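Local coordinates for protein bacterial leucyl aminopeptidase (Legionella pneumophila, PDB 6ESL) that probably removes amino-terminal residues such as leucine from peptides as a secreted zinc aminopeptidase of the M28 family, acting as a virulence factor in nutrient acquisition, at residues 204-209 against 281-286; 229-234 against 250-255; 298-303 against 346-351. All blocks are in the same frame, centred on the assembly; numbering follows the deposited sequence.

Contact 1: residues 204-209 against 281-286. With ZN (zinc ion), chain F.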
loop_
_atom_site.group_PDB
_atom_site.type_symbol
_atom_site.label_atom_id
_atom_site.label_comp_id
_atom_site.label_asym_id
_atom_site.label_seq_id
_atom_site.Cartn_x
_atom_site.Cartn_y
_atom_site.Cartn_z
ATOM N N ILE B 204 -16.551 11.317 7.875
ATOM C CA ILE B 204 -15.999 9.992 8.005
ATOM C C ILE B 204 -17.154 9.067 7.690
ATOM O O ILE B 204 -18.179 9.163 8.295
ATOM C CB ILE B 204 -15.549 9.688 9.432
ATOM C CG1 ILE B 204 -14.356 10.518 9.845
ATOM C CG2 ILE B 204 -15.196 8.238 9.592
ATOM C CD1 ILE B 204 -13.323 10.722 8.774
ATOM N N VAL B 205 -16.980 8.143 6.771
ATOM C CA VAL B 205 -18.052 7.256 6.382
ATOM C C VAL B 205 -17.773 5.764 6.648
ATOM O O VAL B 205 -16.726 5.306 6.335
ATOM C CB VAL B 205 -18.351 7.414 4.891
ATOM C CG1 VAL B 205 -19.415 6.473 4.433
ATOM C CG2 VAL B 205 -18.608 8.842 4.492
ATOM N N ILE B 206 -18.720 5.045 7.230
ATOM C CA ILE B 206 -18.621 3.633 7.479
ATOM C C ILE B 206 -19.772 2.967 6.797
ATOM O O ILE B 206 -20.887 3.276 7.081
ATOM C CB ILE B 206 -18.678 3.330 8.978
ATOM C CG1 ILE B 206 -17.485 3.902 9.702
ATOM C CG2 ILE B 206 -18.727 1.850 9.240
ATOM C CD1 ILE B 206 -17.769 5.190 10.401
ATOM N N GLY B 207 -19.501 1.998 5.941
ATOM C CA GLY B 207 -20.540 1.348 5.176
ATOM C C GLY B 207 -20.550 -0.146 5.155
ATOM O O GLY B 207 -19.546 -0.801 5.519
ATOM N N ALA B 208 -21.636 -0.662 4.606
ATOM C CA ALA B 208 -21.884 -2.087 4.352
ATOM C C ALA B 208 -23.047 -2.119 3.338
ATOM O O ALA B 208 -23.760 -1.100 3.197
ATOM C CB ALA B 208 -22.357 -2.762 5.676
ATOM N N HIS B 209 -23.336 -3.238 2.755
ATOM C CA HIS B 209 -24.425 -3.369 1.838
ATOM C C HIS B 209 -25.494 -4.251 2.436
ATOM O O HIS B 209 -25.189 -5.206 3.019
ATOM C CB HIS B 209 -24.007 -3.748 0.421
ATOM C CG HIS B 209 -23.515 -5.128 0.218
ATOM N ND1 HIS B 209 -24.313 -6.155 -0.174
ATOM C CD2 HIS B 209 -22.269 -5.636 0.267
ATOM C CE1 HIS B 209 -23.590 -7.237 -0.327
ATOM N NE2 HIS B 209 -22.356 -6.942 -0.050
ATOM N N VAL B 281 -14.618 3.682 4.997
ATOM C CA VAL B 281 -14.313 2.278 5.115
ATOM C C VAL B 281 -15.556 1.480 4.695
ATOM O O VAL B 281 -16.734 1.946 4.895
ATOM C CB VAL B 281 -13.809 1.897 6.538
ATOM C CG1 VAL B 281 -14.825 2.220 7.602
ATOM C CG2 VAL B 281 -13.364 0.448 6.671
ATOM N N GLN B 282 -15.311 0.323 4.113
ATOM C CA GLN B 282 -16.343 -0.604 3.722
ATOM C C GLN B 282 -16.195 -1.923 4.481
ATOM O O GLN B 282 -15.107 -2.547 4.502
ATOM C CB GLN B 282 -16.274 -0.830 2.216
ATOM C CG GLN B 282 -17.151 -1.928 1.609
ATOM C CD GLN B 282 -18.622 -1.603 1.640
ATOM O OE1 GLN B 282 -19.032 -0.526 2.106
ATOM N NE2 GLN B 282 -19.431 -2.500 1.046
ATOM N N PHE B 283 -17.314 -2.361 5.039
ATOM C CA PHE B 283 -17.430 -3.703 5.680
ATOM C C PHE B 283 -18.307 -4.623 4.862
ATOM O O PHE B 283 -19.585 -4.473 4.856
ATOM C CB PHE B 283 -17.907 -3.558 7.114
ATOM C CG PHE B 283 -16.933 -2.870 7.996
ATOM C CD1 PHE B 283 -15.917 -3.596 8.650
ATOM C CD2 PHE B 283 -16.967 -1.530 8.167
ATOM C CE1 PHE B 283 -14.965 -2.950 9.437
ATOM C CE2 PHE B 283 -16.075 -0.895 8.983
ATOM C CZ PHE B 283 -15.023 -1.618 9.558
ATOM N N ASP B 284 -17.619 -5.469 4.105
ATOM C CA ASP B 284 -18.238 -6.481 3.296
ATOM C C ASP B 284 -17.616 -7.811 3.688
ATOM O O ASP B 284 -16.489 -8.137 3.313
ATOM C CB ASP B 284 -17.992 -6.210 1.812
ATOM C CG ASP B 284 -18.635 -7.249 0.915
ATOM O OD1 ASP B 284 -19.274 -8.181 1.446
ATOM O OD2 ASP B 284 -18.500 -7.135 -0.322
ATOM N N MET B 285 -18.384 -8.567 4.453
ATOM C CA MET B 285 -18.049 -9.907 4.903
ATOM C C MET B 285 -17.074 -9.787 6.085
ATOM O O MET B 285 -15.852 -9.499 5.965
ATOM C CB MET B 285 -17.596 -10.885 3.822
ATOM C CG MET B 285 -18.517 -10.911 2.639
ATOM S SD MET B 285 -18.109 -12.056 1.347
ATOM C CE MET B 285 -16.429 -11.612 0.928
ATOM N N THR B 286 -17.650 -9.995 7.258
ATOM C CA THR B 286 -16.936 -9.823 8.539
ATOM C C THR B 286 -17.001 -11.043 9.465
ATOM O O THR B 286 -16.535 -10.997 10.621
ATOM C CB THR B 286 -17.531 -8.632 9.318
ATOM O OG1 THR B 286 -18.861 -8.905 9.713
ATOM C CG2 THR B 286 -17.405 -7.324 8.552
HETATM ZN ZN ZN F . -20.745 -8.336 -0.417
HETATM O O HOH W 1 -19.017 -9.596 -0.884
#
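Residues 205-209 and 281-284 run parallel, 11° apart, with I206 paired to V281 and G207 to Q282. Three backbone hydrogen bonds join them. V281 N donates to V205 O nearly along its C=O axis, at 3.0 Å. G207 N donates to V281 O in the carbonyl plane. F283 N reaches G207 O at 2.8 Å, from above the carbonyl plane. A208 CA makes a C-H...O contact with F283 O. I206 and V281 share one sheet face, and their CG1 atoms meet at 3.8 Å. I206 CG2 lies obliquely against F283 CE2. These are neighbouring strands of the mixed M28 sheet, with zinc ligands at the C-terminal end of one (H209) and just past the other (D284). H209 binds one zinc through NE2 at 2.2 Å. D284 chelates it with OD1 at 2.4 Å and OD2 at 2.5 Å, its plane 88° from the imidazole. Water 1 and D222 complete this site, and D222 bridges to a second zinc, also bound by E257. H209 ND1 is hydrogen-bonded to D211, which probably raises the ring's electron density. Q282 bends at chi2 (69°), bringing OE1 to 3.4 Å from G207 C. Second-shell S334 OG hydrogen-bonds both Q282 NE2 and D284 OD2.

Contact 2: residues 229-234 against 250-255; sequences SIMEAA and FIWYAA
Apolar packing and aromatic contacts hold helix segment 229-234 against strand 250-253; no hydrogen bond crosses. The two axes are nearly antiparallel, at 157°, and approach to 9.4 Å. Two CH-pi contacts lead. A234 CB sits over the centre of the F250 ring, 3.8 Å from the centroid and 5° off the ring normal. I230 CD1 lies over one face of W252, 3.8 Å from the centroid of the five-membered ring. I230 and W252 meet tip to tip. CG1 of I230 takes the crowded position between backbone N and carbonyl carbon (chi1 70°), and the extended chi2 carries CD1 onto the indole. M231 and W252 make a Met-aromatic contact, oblique to the ring. M231 bends at chi2 and chi3, crosses W252 at about a right angle, and brings SD to 4.8 Å from the centroid of the six-membered ring. Its CE touches W252 CZ2 at 3.5 Å. Looser apolar contacts bring A233 CB to F250 CE2 and I230 CB to F250 CD2. The buried indole N-H is satisfied from the same helix: W252 NE1 hydrogen-bonds S227 O. The contact joins the helix and second strand of the beta-alpha-beta unit 203-209, 220-239, 248-253. Helix 151-170 packs on M231 and W252, helix 373-391 on A233, and strand 188-195 on F250 and W252.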
loop_
_atom_site.group_PDB
_atom_site.type_symbol
_atom_site.label_atom_id
_atom_site.label_comp_id
_atom_site.label_asym_id
_atom_site.label_seq_id
_atom_site.Cartn_x
_atom_site.Cartn_y
_atom_site.Cartn_z
ATOM N N SER B 229 -22.207 -5.872 12.042
ATOM C CA SER B 229 -21.045 -5.283 12.679
ATOM C C SER B 229 -21.118 -3.756 12.697
ATOM O O SER B 229 -20.764 -3.180 13.700
ATOM C CB SER B 229 -19.724 -5.739 11.970
ATOM O OG SER B 229 -19.429 -7.113 12.085
ATOM N N ILE B 230 -21.490 -3.097 11.576
ATOM C CA ILE B 230 -21.511 -1.622 11.617
ATOM C C ILE B 230 -22.719 -1.077 12.417
ATOM O O ILE B 230 -22.644 0.023 12.966
ATOM C CB ILE B 230 -21.390 -0.914 10.246
ATOM C CG1 ILE B 230 -22.635 -1.113 9.431
ATOM C CG2 ILE B 230 -20.106 -1.385 9.506
ATOM C CD1 ILE B 230 -22.691 -0.136 8.282
ATOM N N MET B 231 -23.807 -1.847 12.503
ATOM C CA MET B 231 -24.963 -1.434 13.335
ATOM C C MET B 231 -24.555 -1.344 14.796
ATOM O O MET B 231 -24.975 -0.428 15.489
ATOM C CB MET B 231 -26.166 -2.356 13.156
ATOM C CG MET B 231 -27.455 -1.917 13.976
ATOM S SD MET B 231 -28.059 -0.319 13.359
ATOM C CE MET B 231 -28.854 -0.898 11.868
ATOM N N GLU B 232 -23.736 -2.291 15.264
ATOM C CA GLU B 232 -23.310 -2.307 16.668
ATOM C C GLU B 232 -22.299 -1.197 16.910
ATOM O O GLU B 232 -22.337 -0.548 17.909
ATOM C CB GLU B 232 -22.817 -3.688 17.119
ATOM C CG GLU B 232 -22.170 -3.664 18.480
ATOM C CD GLU B 232 -23.075 -3.295 19.654
ATOM O OE1 GLU B 232 -24.317 -3.197 19.486
ATOM O OE2 GLU B 232 -22.493 -3.059 20.740
ATOM N N ALA B 233 -21.432 -0.933 15.927
ATOM C CA ALA B 233 -20.522 0.209 16.071
ATOM C C ALA B 233 -21.318 1.567 16.139
ATOM O O ALA B 233 -20.951 2.476 16.898
ATOM C CB ALA B 233 -19.520 0.238 14.930
ATOM N N ALA B 234 -22.373 1.679 15.318
ATOM C CA ALA B 234 -23.222 2.885 15.324
ATOM C C ALA B 234 -23.831 3.053 16.737
ATOM O O ALA B 234 -23.784 4.140 17.302
ATOM C CB ALA B 234 -24.367 2.815 14.296
ATOM N N PHE B 250 -22.954 6.507 8.965
ATOM C CA PHE B 250 -23.186 5.107 8.789
ATOM C C PHE B 250 -24.131 4.835 7.636
ATOM O O PHE B 250 -25.214 5.325 7.612
ATOM C CB PHE B 250 -23.638 4.377 10.077
ATOM C CG PHE B 250 -22.576 4.321 11.126
ATOM C CD1 PHE B 250 -22.426 5.411 12.020
ATOM C CD2 PHE B 250 -21.745 3.184 11.301
ATOM C CE1 PHE B 250 -21.434 5.353 13.026
ATOM C CE2 PHE B 250 -20.773 3.115 12.295
ATOM C CZ PHE B 250 -20.604 4.201 13.139
ATOM N N ILE B 251 -23.689 4.017 6.654
ATOM C CA ILE B 251 -24.439 3.868 5.438
ATOM C C ILE B 251 -24.644 2.409 5.122
ATOM O O ILE B 251 -23.671 1.666 5.085
ATOM C CB ILE B 251 -23.709 4.593 4.261
ATOM C CG1 ILE B 251 -23.382 6.022 4.660
ATOM C CG2 ILE B 251 -24.594 4.549 3.004
ATOM C CD1 ILE B 251 -22.953 6.982 3.567
ATOM N N TRP B 252 -25.880 2.019 4.794
ATOM C CA TRP B 252 -26.175 0.717 4.305
ATOM C C TRP B 252 -26.612 0.851 2.846
ATOM O O TRP B 252 -27.689 1.342 2.568
ATOM C CB TRP B 252 -27.212 0.023 5.102
ATOM C CG TRP B 252 -26.768 -0.337 6.565
ATOM C CD1 TRP B 252 -26.317 -1.533 7.008
ATOM C CD2 TRP B 252 -26.706 0.548 7.704
ATOM N NE1 TRP B 252 -25.996 -1.473 8.340
ATOM C CE2 TRP B 252 -26.224 -0.212 8.789
ATOM C CE3 TRP B 252 -26.995 1.916 7.911
ATOM C CZ2 TRP B 252 -26.069 0.347 10.093
ATOM C CZ3 TRP B 252 -26.793 2.460 9.217
ATOM C CH2 TRP B 252 -26.345 1.681 10.265
ATOM N N TYR B 253 -25.769 0.375 1.909
ATOM C CA TYR B 253 -26.051 0.591 0.534
ATOM C C TYR B 253 -27.036 -0.436 -0.004
ATOM O O TYR B 253 -26.946 -1.569 0.343
ATOM C CB TYR B 253 -24.734 0.458 -0.305
ATOM C CG TYR B 253 -23.642 1.312 0.185
ATOM C CD1 TYR B 253 -23.661 2.727 -0.057
ATOM C CD2 TYR B 253 -22.545 0.768 0.838
ATOM C CE1 TYR B 253 -22.589 3.521 0.326
ATOM C CE2 TYR B 253 -21.524 1.576 1.333
ATOM C CZ TYR B 253 -21.540 2.927 1.060
ATOM O OH TYR B 253 -20.511 3.697 1.504
ATOM N N ALA B 254 -27.922 0.005 -0.888
ATOM C CA ALA B 254 -28.774 -0.848 -1.667
ATOM C C ALA B 254 -28.007 -1.418 -2.865
ATOM O O ALA B 254 -27.046 -0.786 -3.355
ATOM C CB ALA B 254 -29.926 -0.000 -2.223
ATOM N N ALA B 255 -28.462 -2.594 -3.342
ATOM C CA ALA B 255 -28.162 -3.020 -4.671
ATOM C C ALA B 255 -26.646 -3.128 -4.985
ATOM O O ALA B 255 -26.209 -2.903 -6.126
ATOM C CB ALA B 255 -28.879 -2.098 -5.719
#

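Contact 3: residues 298-303 against 346-351; sequences WVFTDY and AAFPCE
W298 and C350 form an antiparallel hydrogen-bonded pair in which each residue gives its N-H and accepts at its C=O. W298 N donates to C350 O at 3.0 Å, and C350 N donates to W298 O at 2.7 Å. Both bonds lie in the plane of the accepting carbonyl. P349 CA adds a C-H...O contact to W298 O at 3.1 Å. P349 has no N-H to give and pairs with V299 at a non-hydrogen-bonded position. F300 N to F348 O is the straightest bond, with 165° at the hydrogen. Beyond it water 2 continues the ladder, donating to F300 O at 2.8 Å and accepting from F348 N at 2.9 Å. F300 and F348 lie side by side, their planes 32° apart, and F300 CB touches F348 CD2. C350 CB meets F300 CE1 at 3.4 Å, with SG oblique to the ring. E351 OE1 accepts from the backbone N of G287 and of Y288. D302 and Y303 hydrogen-bond S106 and G104 of the second subunit. Direct backbone hydrogen bonds join the strands at W298 and F300, while water 2 serves F300 O and F348 N, too far apart to bond directly, so the pairing rests on backbone polarity.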
loop_
_atom_site.group_PDB
_atom_site.type_symbol
_atom_site.label_atom_id
_atom_site.label_comp_id
_atom_site.label_asym_id
_atom_site.label_seq_id
_atom_site.Cartn_x
_atom_site.Cartn_y
_atom_site.Cartn_z
ATOM N N TRP B 298 -7.914 -9.113 6.898
ATOM C CA TRP B 298 -7.325 -8.902 5.577
ATOM C C TRP B 298 -7.594 -7.483 5.100
ATOM O O TRP B 298 -8.714 -7.027 5.147
ATOM C CB TRP B 298 -7.875 -9.956 4.608
ATOM C CG TRP B 298 -7.387 -11.306 4.943
ATOM C CD1 TRP B 298 -7.962 -12.186 5.882
ATOM C CD2 TRP B 298 -6.266 -12.019 4.380
ATOM N NE1 TRP B 298 -7.238 -13.345 5.913
ATOM C CE2 TRP B 298 -6.230 -13.292 4.984
ATOM C CE3 TRP B 298 -5.351 -11.745 3.370
ATOM C CZ2 TRP B 298 -5.281 -14.228 4.688
ATOM C CZ3 TRP B 298 -4.406 -12.749 3.027
ATOM C CH2 TRP B 298 -4.396 -13.952 3.676
ATOM N N VAL B 299 -6.568 -6.799 4.602
ATOM C CA VAL B 299 -6.705 -5.489 4.044
ATOM C C VAL B 299 -6.578 -5.646 2.552
ATOM O O VAL B 299 -5.522 -6.175 2.049
ATOM C CB VAL B 299 -5.635 -4.525 4.655
ATOM C CG1 VAL B 299 -5.645 -3.146 4.014
ATOM C CG2 VAL B 299 -5.921 -4.288 6.124
ATOM N N PHE B 300 -7.592 -5.188 1.814
ATOM C CA PHE B 300 -7.634 -5.275 0.377
ATOM C C PHE B 300 -6.915 -4.085 -0.269
ATOM O O PHE B 300 -7.091 -2.963 0.083
ATOM C CB PHE B 300 -9.027 -5.536 -0.197
ATOM C CG PHE B 300 -9.390 -6.964 -0.098
ATOM C CD1 PHE B 300 -9.575 -7.557 1.170
ATOM C CD2 PHE B 300 -9.271 -7.819 -1.174
ATOM C CE1 PHE B 300 -9.749 -8.954 1.326
ATOM C CE2 PHE B 300 -9.443 -9.229 -1.033
ATOM C CZ PHE B 300 -9.760 -9.773 0.199
ATOM N N THR B 301 -5.963 -4.439 -1.123
ATOM C CA THR B 301 -5.102 -3.468 -1.778
ATOM C C THR B 301 -5.516 -2.977 -3.169
ATOM O O THR B 301 -4.868 -2.082 -3.715
ATOM C CB THR B 301 -3.658 -3.997 -1.802
ATOM O OG1 THR B 301 -3.589 -5.146 -2.652
ATOM C CG2 THR B 301 -3.233 -4.401 -0.393
ATOM N N ASP B 302 -6.577 -3.546 -3.743
ATOM C CA ASP B 302 -7.041 -3.085 -5.059
ATOM C C ASP B 302 -8.287 -2.191 -4.832
ATOM O O ASP B 302 -9.159 -2.513 -4.013
ATOM C CB ASP B 302 -7.140 -4.137 -6.140
ATOM C CG ASP B 302 -8.220 -5.109 -5.893
ATOM O OD1 ASP B 302 -8.720 -5.166 -4.751
ATOM O OD2 ASP B 302 -8.563 -5.823 -6.851
ATOM N N TYR B 303 -8.314 -1.065 -5.557
ATOM C CA TYR B 303 -9.371 -0.033 -5.530
ATOM C C TYR B 303 -9.537 0.641 -4.185
ATOM O O TYR B 303 -10.636 1.037 -3.791
ATOM C CB TYR B 303 -10.688 -0.590 -6.079
ATOM C CG TYR B 303 -10.412 -1.194 -7.439
ATOM C CD1 TYR B 303 -10.344 -0.400 -8.593
ATOM C CD2 TYR B 303 -10.172 -2.567 -7.604
ATOM C CE1 TYR B 303 -10.065 -0.956 -9.816
ATOM C CE2 TYR B 303 -9.929 -3.100 -8.853
ATOM C CZ TYR B 303 -9.846 -2.294 -9.947
ATOM O OH TYR B 303 -9.598 -2.887 -11.164
ATOM N N ALA B 346 -10.558 5.536 0.523
ATOM C CA ALA B 346 -11.444 4.463 0.883
ATOM C C ALA B 346 -10.674 3.203 1.119
ATOM O O ALA B 346 -9.631 2.946 0.470
ATOM C CB ALA B 346 -12.494 4.249 -0.200
ATOM N N ALA B 347 -11.136 2.423 2.065
ATOM C CA ALA B 347 -10.403 1.210 2.470
ATOM C C ALA B 347 -11.411 0.100 2.754
ATOM O O ALA B 347 -12.582 0.403 3.057
ATOM C CB ALA B 347 -9.581 1.468 3.697
ATOM N N PHE B 348 -10.902 -1.148 2.680
ATOM C CA PHE B 348 -11.726 -2.346 2.701
ATOM C C PHE B 348 -10.974 -3.472 3.479
ATOM O O PHE B 348 -10.156 -4.223 2.916
ATOM C CB PHE B 348 -12.096 -2.783 1.289
ATOM C CG PHE B 348 -12.895 -4.048 1.198
ATOM C CD1 PHE B 348 -13.787 -4.430 2.176
ATOM C CD2 PHE B 348 -12.766 -4.884 0.114
ATOM C CE1 PHE B 348 -14.464 -5.672 2.072
ATOM C CE2 PHE B 348 -13.475 -6.096 -0.013
ATOM C CZ PHE B 348 -14.375 -6.458 0.952
ATOM N N PRO B 349 -11.277 -3.601 4.782
ATOM C CA PRO B 349 -10.839 -4.772 5.489
ATOM C C PRO B 349 -11.864 -5.909 5.348
ATOM O O PRO B 349 -13.067 -5.608 5.231
ATOM C CB PRO B 349 -10.816 -4.297 6.920
ATOM C CG PRO B 349 -11.955 -3.282 6.993
ATOM C CD PRO B 349 -12.152 -2.743 5.613
ATOM N N CYS B 350 -11.414 -7.166 5.349
ATOM C CA CYS B 350 -12.290 -8.292 5.061
ATOM C C CYS B 350 -11.898 -9.552 5.773
ATOM O O CYS B 350 -10.818 -9.697 6.312
ATOM C CB CYS B 350 -12.389 -8.495 3.495
ATOM S SG CYS B 350 -13.571 -9.699 2.856
ATOM N N GLU B 351 -12.883 -10.401 5.905
ATOM C CA GLU B 351 -12.817 -11.602 6.733
ATOM C C GLU B 351 -11.819 -12.654 6.272
ATOM O O GLU B 351 -11.296 -13.420 7.109
ATOM C CB GLU B 351 -14.199 -12.280 6.822
ATOM C CG GLU B 351 -14.708 -12.749 5.425
ATOM C CD GLU B 351 -16.130 -13.315 5.376
ATOM O OE1 GLU B 351 -16.899 -12.999 6.278
ATOM O OE2 GLU B 351 -16.412 -14.077 4.418
HETATM O O HOH W 2 -8.070 -1.387 2.204
#

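All three contacts share the mixed sheet of the M28 peptidase domain. Its central order runs 248-253, 203-209, 277-282, 346-350, 297-300. Contact 1 is in the middle. Its centre is about 7 Å from that of contact 2 on one side and about 10 Å from that of contact 3 on the other. Contacts 2 and 3 do not touch; their centres are about 17 Å apart. Along the chain, contact 2 falls between the two segments of contact 1, and contact 3 follows. Probable backbone hydrogen bonds continue the sheet: A208 O with Y253 N towards contact 2, and Q282 N with A347 O towards contact 3. The zinc site is thus flanked by helix packing and by a strand pair whose following loop, 301-303, meets the second subunit.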